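Local atomic coordinates of CIR protein (Plasmodium chabaudi chabaudi, PDB entry 6ZYV), a protein that is of unknown function but belongs to the PIR variant antigen family of malaria parasites, probably membrane-anchored proteins associated with infected red blood cells. Residues Asp145-Phe157 / Asn199-Leu212. The protein carries 5 engineered substitutions. Residues are numbered along the deposited sequence; the frame is centred on the assembly and turned at random.
Sequences DLMNMNKAIIPKF and NNVDTDDSSYKQIL. Engineered in segment 145-157: A152 (natural residue Ser).
I211 of the short helix 206-211 packs against F157, I153 and I154 beside the bend where helix 134-149 gives way to helix 154-174. Its CB already lies near F157 CZ, and CG1 runs along the CE1-CZ side of the same ring. A first torsion of 65° sets CG1 between the backbone N and the carbonyl carbon, which leaves I211 CG2 to turn toward helix 145-149, where it meets M147 CE at 3.8 Å. I211 CD1 sits over one face of the F157 ring, 3.9 Å from its centroid and 9° off the normal, a CH-pi contact, while I153 CD1, I154 CD1 and N150 CG crowd round it. Y208 approaches the same ring differently, its OH lying in plane at the edge; that hydroxyl is hydrogen-bonded to Y192 OH on helix 181-198.

The straight hydrogen bond across the contact comes from N150, the first residue past the end of its helix. N150 ND2 donates to S207 O at 3.1 Å and 168°, in the amide plane, although it stands above the carbonyl plane of S207. N150 ND2 also reaches back to L146 O, 3.0 Å away, so two bonds fix the rotation of the amide. N150 OD1 accepts from a water, 2.6 Å away, that also donates to D205 OD2, which accepts from Y208 N as the N-cap of helix 206-211. Beside this, L146 CD1 packs on Q210 CB at 3.7 Å. The contact thus joins the turn between two long helices to a short, weakly bonded helix N-capped by D205, within the all-helical ectodomain of a PIR protein.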
# COMPACT_ATOMS: atom_id res chain seq x y z
N ASP A 145 -8.45 5.01 11.05
CA ASP A 145 -8.69 4.53 12.40
C ASP A 145 -8.04 3.16 12.62
O ASP A 145 -7.47 2.91 13.68
CB ASP A 145 -10.19 4.49 12.70
CG ASP A 145 -10.50 4.34 14.17
OD1 ASP A 145 -9.83 5.03 14.99
OD2 ASP A 145 -11.41 3.54 14.52
N LEU A 146 -8.06 2.29 11.60
CA LEU A 146 -7.41 1.00 11.64
C LEU A 146 -5.90 1.16 11.75
O LEU A 146 -5.30 0.40 12.49
CB LEU A 146 -7.75 0.18 10.40
CG LEU A 146 -9.07 -0.54 10.46
CD1 LEU A 146 -9.41 -1.12 9.10
CD2 LEU A 146 -9.09 -1.60 11.61
N MET A 147 -5.30 2.13 11.06
CA MET A 147 -3.86 2.37 11.18
C MET A 147 -3.48 2.80 12.58
O MET A 147 -2.46 2.35 13.09
CB MET A 147 -3.34 3.36 10.11
CG MET A 147 -3.63 2.93 8.67
SD MET A 147 -2.73 1.48 8.09
CE MET A 147 -3.93 0.18 8.34
N ASN A 148 -4.34 3.63 13.22
CA ASN A 148 -4.14 4.09 14.59
C ASN A 148 -4.36 2.98 15.60
O ASN A 148 -3.61 2.91 16.56
CB ASN A 148 -5.05 5.28 14.90
CG ASN A 148 -4.42 6.58 14.45
OD1 ASN A 148 -3.69 7.21 15.22
ND2 ASN A 148 -4.67 6.96 13.20
N MET A 149 -5.34 2.11 15.38
CA MET A 149 -5.61 0.98 16.27
C MET A 149 -4.45 -0.03 16.28
O MET A 149 -4.24 -0.72 17.28
CB MET A 149 -6.90 0.25 15.86
CG MET A 149 -8.21 1.02 16.15
SD MET A 149 -8.35 1.78 17.77
CE MET A 149 -10.00 2.62 17.61
N ASN A 150 -3.72 -0.13 15.18
CA ASN A 150 -2.60 -1.05 15.01
C ASN A 150 -1.26 -0.29 14.93
O ASN A 150 -0.30 -0.89 14.46
CB ASN A 150 -2.79 -1.81 13.66
CG ASN A 150 -3.93 -2.80 13.63
OD1 ASN A 150 -3.91 -3.83 14.31
ND2 ASN A 150 -4.94 -2.54 12.83
N LYS A 151 -1.19 1.01 15.34
CA LYS A 151 -0.01 1.86 15.14
C LYS A 151 1.30 1.22 15.60
O LYS A 151 2.29 1.34 14.88
CB LYS A 151 -0.18 3.26 15.74
CG LYS A 151 -0.42 3.34 17.24
CD LYS A 151 -0.44 4.80 17.68
CE LYS A 151 -1.06 4.99 19.03
NZ LYS A 151 -2.54 5.07 18.94
N ALA A 152 1.29 0.48 16.72
CA ALA A 152 2.49 -0.20 17.20
C ALA A 152 3.04 -1.28 16.24
O ALA A 152 4.25 -1.45 16.18
CB ALA A 152 2.26 -0.80 18.57
N ILE A 153 2.18 -1.98 15.46
CA ILE A 153 2.65 -3.00 14.54
C ILE A 153 2.68 -2.57 13.08
O ILE A 153 3.29 -3.27 12.28
CB ILE A 153 1.90 -4.36 14.68
CG1 ILE A 153 0.38 -4.22 14.77
CG2 ILE A 153 2.37 -5.16 15.89
CD1 ILE A 153 -0.32 -4.57 13.58
N ILE A 154 2.01 -1.48 12.70
CA ILE A 154 1.94 -1.08 11.28
C ILE A 154 3.34 -1.01 10.58
O ILE A 154 3.45 -1.62 9.51
CB ILE A 154 1.08 0.20 11.05
CG1 ILE A 154 -0.42 -0.14 11.23
CG2 ILE A 154 1.31 0.80 9.65
CD1 ILE A 154 -0.95 -1.27 10.31
N PRO A 155 4.40 -0.36 11.11
CA PRO A 155 5.70 -0.37 10.40
C PRO A 155 6.28 -1.77 10.13
O PRO A 155 6.74 -2.03 9.04
CB PRO A 155 6.61 0.45 11.31
CG PRO A 155 5.69 1.33 12.06
CD PRO A 155 4.49 0.47 12.33
N LYS A 156 6.20 -2.68 11.10
CA LYS A 156 6.68 -4.06 10.94
C LYS A 156 5.75 -4.87 10.02
O LYS A 156 6.21 -5.70 9.25
CB LYS A 156 6.86 -4.75 12.30
CG LYS A 156 8.01 -4.15 13.08
CD LYS A 156 8.11 -4.66 14.54
CE LYS A 156 9.01 -3.78 15.39
NZ LYS A 156 9.16 -4.27 16.80
N PHE A 157 4.44 -4.60 10.07
CA PHE A 157 3.47 -5.27 9.20
C PHE A 157 3.76 -4.89 7.74
O PHE A 157 3.68 -5.74 6.85
CB PHE A 157 2.03 -4.87 9.63
CG PHE A 157 0.92 -5.42 8.78
CD1 PHE A 157 0.33 -6.64 9.07
CD2 PHE A 157 0.47 -4.72 7.68
CE1 PHE A 157 -0.71 -7.13 8.28
CE2 PHE A 157 -0.56 -5.22 6.89
CZ PHE A 157 -1.13 -6.43 7.18
N ASN A 199 5.97 -9.65 18.08
CA ASN A 199 5.09 -8.55 18.44
C ASN A 199 3.88 -8.95 19.27
O ASN A 199 3.01 -8.12 19.47
CB ASN A 199 4.67 -7.80 17.20
CG ASN A 199 5.87 -7.19 16.50
OD1 ASN A 199 6.37 -6.14 16.90
ND2 ASN A 199 6.38 -7.85 15.47
N ASN A 200 3.80 -10.21 19.73
CA ASN A 200 2.68 -10.71 20.55
C ASN A 200 1.33 -10.42 19.87
O ASN A 200 0.41 -9.89 20.50
CB ASN A 200 2.72 -10.09 21.95
CG ASN A 200 2.02 -10.94 22.98
OD1 ASN A 200 1.92 -12.16 22.85
ND2 ASN A 200 1.51 -10.31 24.01
N VAL A 201 1.24 -10.69 18.57
CA VAL A 201 0.04 -10.41 17.83
C VAL A 201 -1.03 -11.44 18.12
O VAL A 201 -0.79 -12.65 18.04
CB VAL A 201 0.31 -10.25 16.32
CG1 VAL A 201 -0.99 -10.02 15.55
CG2 VAL A 201 1.33 -9.12 16.05
N ASP A 202 -2.19 -10.94 18.52
CA ASP A 202 -3.38 -11.74 18.72
C ASP A 202 -4.08 -11.63 17.34
O ASP A 202 -4.63 -10.58 17.02
CB ASP A 202 -4.24 -11.12 19.83
CG ASP A 202 -5.57 -11.81 20.11
OD1 ASP A 202 -5.88 -12.80 19.41
OD2 ASP A 202 -6.28 -11.36 21.03
N THR A 203 -4.01 -12.69 16.52
CA THR A 203 -4.63 -12.67 15.19
C THR A 203 -6.17 -12.62 15.23
O THR A 203 -6.79 -12.35 14.20
CB THR A 203 -4.13 -13.83 14.34
OG1 THR A 203 -4.56 -15.06 14.92
CG2 THR A 203 -2.62 -13.82 14.19
N ASP A 204 -6.78 -12.84 16.43
CA ASP A 204 -8.21 -12.75 16.65
C ASP A 204 -8.68 -11.33 17.10
O ASP A 204 -9.88 -11.11 17.29
CB ASP A 204 -8.68 -13.83 17.62
CG ASP A 204 -10.19 -14.00 17.67
OD1 ASP A 204 -10.85 -13.75 16.63
OD2 ASP A 204 -10.72 -14.40 18.74
N ASP A 205 -7.75 -10.37 17.24
CA ASP A 205 -8.09 -9.00 17.58
C ASP A 205 -8.86 -8.36 16.40
O ASP A 205 -8.46 -8.56 15.27
CB ASP A 205 -6.79 -8.25 17.92
CG ASP A 205 -6.88 -6.74 17.96
OD1 ASP A 205 -7.71 -6.22 18.74
OD2 ASP A 205 -6.13 -6.07 17.22
N SER A 206 -9.97 -7.65 16.67
CA SER A 206 -10.83 -7.01 15.68
C SER A 206 -10.06 -6.18 14.67
O SER A 206 -10.33 -6.29 13.48
CB SER A 206 -11.86 -6.10 16.34
OG SER A 206 -12.75 -6.79 17.20
N SER A 207 -9.11 -5.34 15.16
CA SER A 207 -8.31 -4.44 14.34
C SER A 207 -7.32 -5.18 13.50
O SER A 207 -7.05 -4.75 12.37
CB SER A 207 -7.54 -3.47 15.23
OG SER A 207 -8.47 -2.67 15.92
N TYR A 208 -6.71 -6.24 14.06
CA TYR A 208 -5.75 -6.99 13.29
C TYR A 208 -6.46 -7.73 12.14
O TYR A 208 -5.97 -7.71 11.02
CB TYR A 208 -4.92 -7.94 14.15
CG TYR A 208 -3.79 -8.53 13.34
CD1 TYR A 208 -2.67 -7.77 13.02
CD2 TYR A 208 -3.89 -9.81 12.80
CE1 TYR A 208 -1.66 -8.27 12.20
CE2 TYR A 208 -2.88 -10.33 11.99
CZ TYR A 208 -1.77 -9.55 11.70
OH TYR A 208 -0.77 -10.02 10.88
N LYS A 209 -7.69 -8.27 12.40
CA LYS A 209 -8.51 -9.00 11.42
C LYS A 209 -8.84 -8.18 10.18
O LYS A 209 -9.09 -8.75 9.10
CB LYS A 209 -9.83 -9.54 12.06
CG LYS A 209 -9.73 -10.79 12.98
CD LYS A 209 -10.75 -10.67 14.19
CE LYS A 209 -11.92 -11.63 14.34
NZ LYS A 209 -12.77 -11.35 15.55
N GLN A 210 -8.86 -6.84 10.31
CA GLN A 210 -9.16 -5.97 9.19
C GLN A 210 -7.94 -5.61 8.35
O GLN A 210 -8.12 -5.17 7.22
CB GLN A 210 -9.90 -4.71 9.63
CG GLN A 210 -11.32 -4.96 10.09
CD GLN A 210 -12.21 -3.76 9.84
OE1 GLN A 210 -12.72 -3.15 10.77
NE2 GLN A 210 -12.40 -3.40 8.57
N ILE A 211 -6.71 -5.76 8.89
CA ILE A 211 -5.51 -5.51 8.05
C ILE A 211 -4.94 -6.83 7.50
O ILE A 211 -4.38 -6.85 6.42
CB ILE A 211 -4.44 -4.63 8.73
CG1 ILE A 211 -3.84 -5.33 9.96
CG2 ILE A 211 -5.06 -3.32 9.11
CD1 ILE A 211 -2.64 -4.62 10.56
N LEU A 212 -5.13 -7.94 8.23
CA LEU A 212 -4.73 -9.27 7.81
C LEU A 212 -5.11 -9.64 6.34
O LEU A 212 -4.24 -10.16 5.65
CB LEU A 212 -5.26 -10.32 8.80
CG LEU A 212 -4.94 -11.78 8.51
CD1 LEU A 212 -3.45 -12.01 8.35
CD2 LEU A 212 -5.49 -12.67 9.63
O HOH W 1 -3.26 -4.84 16.63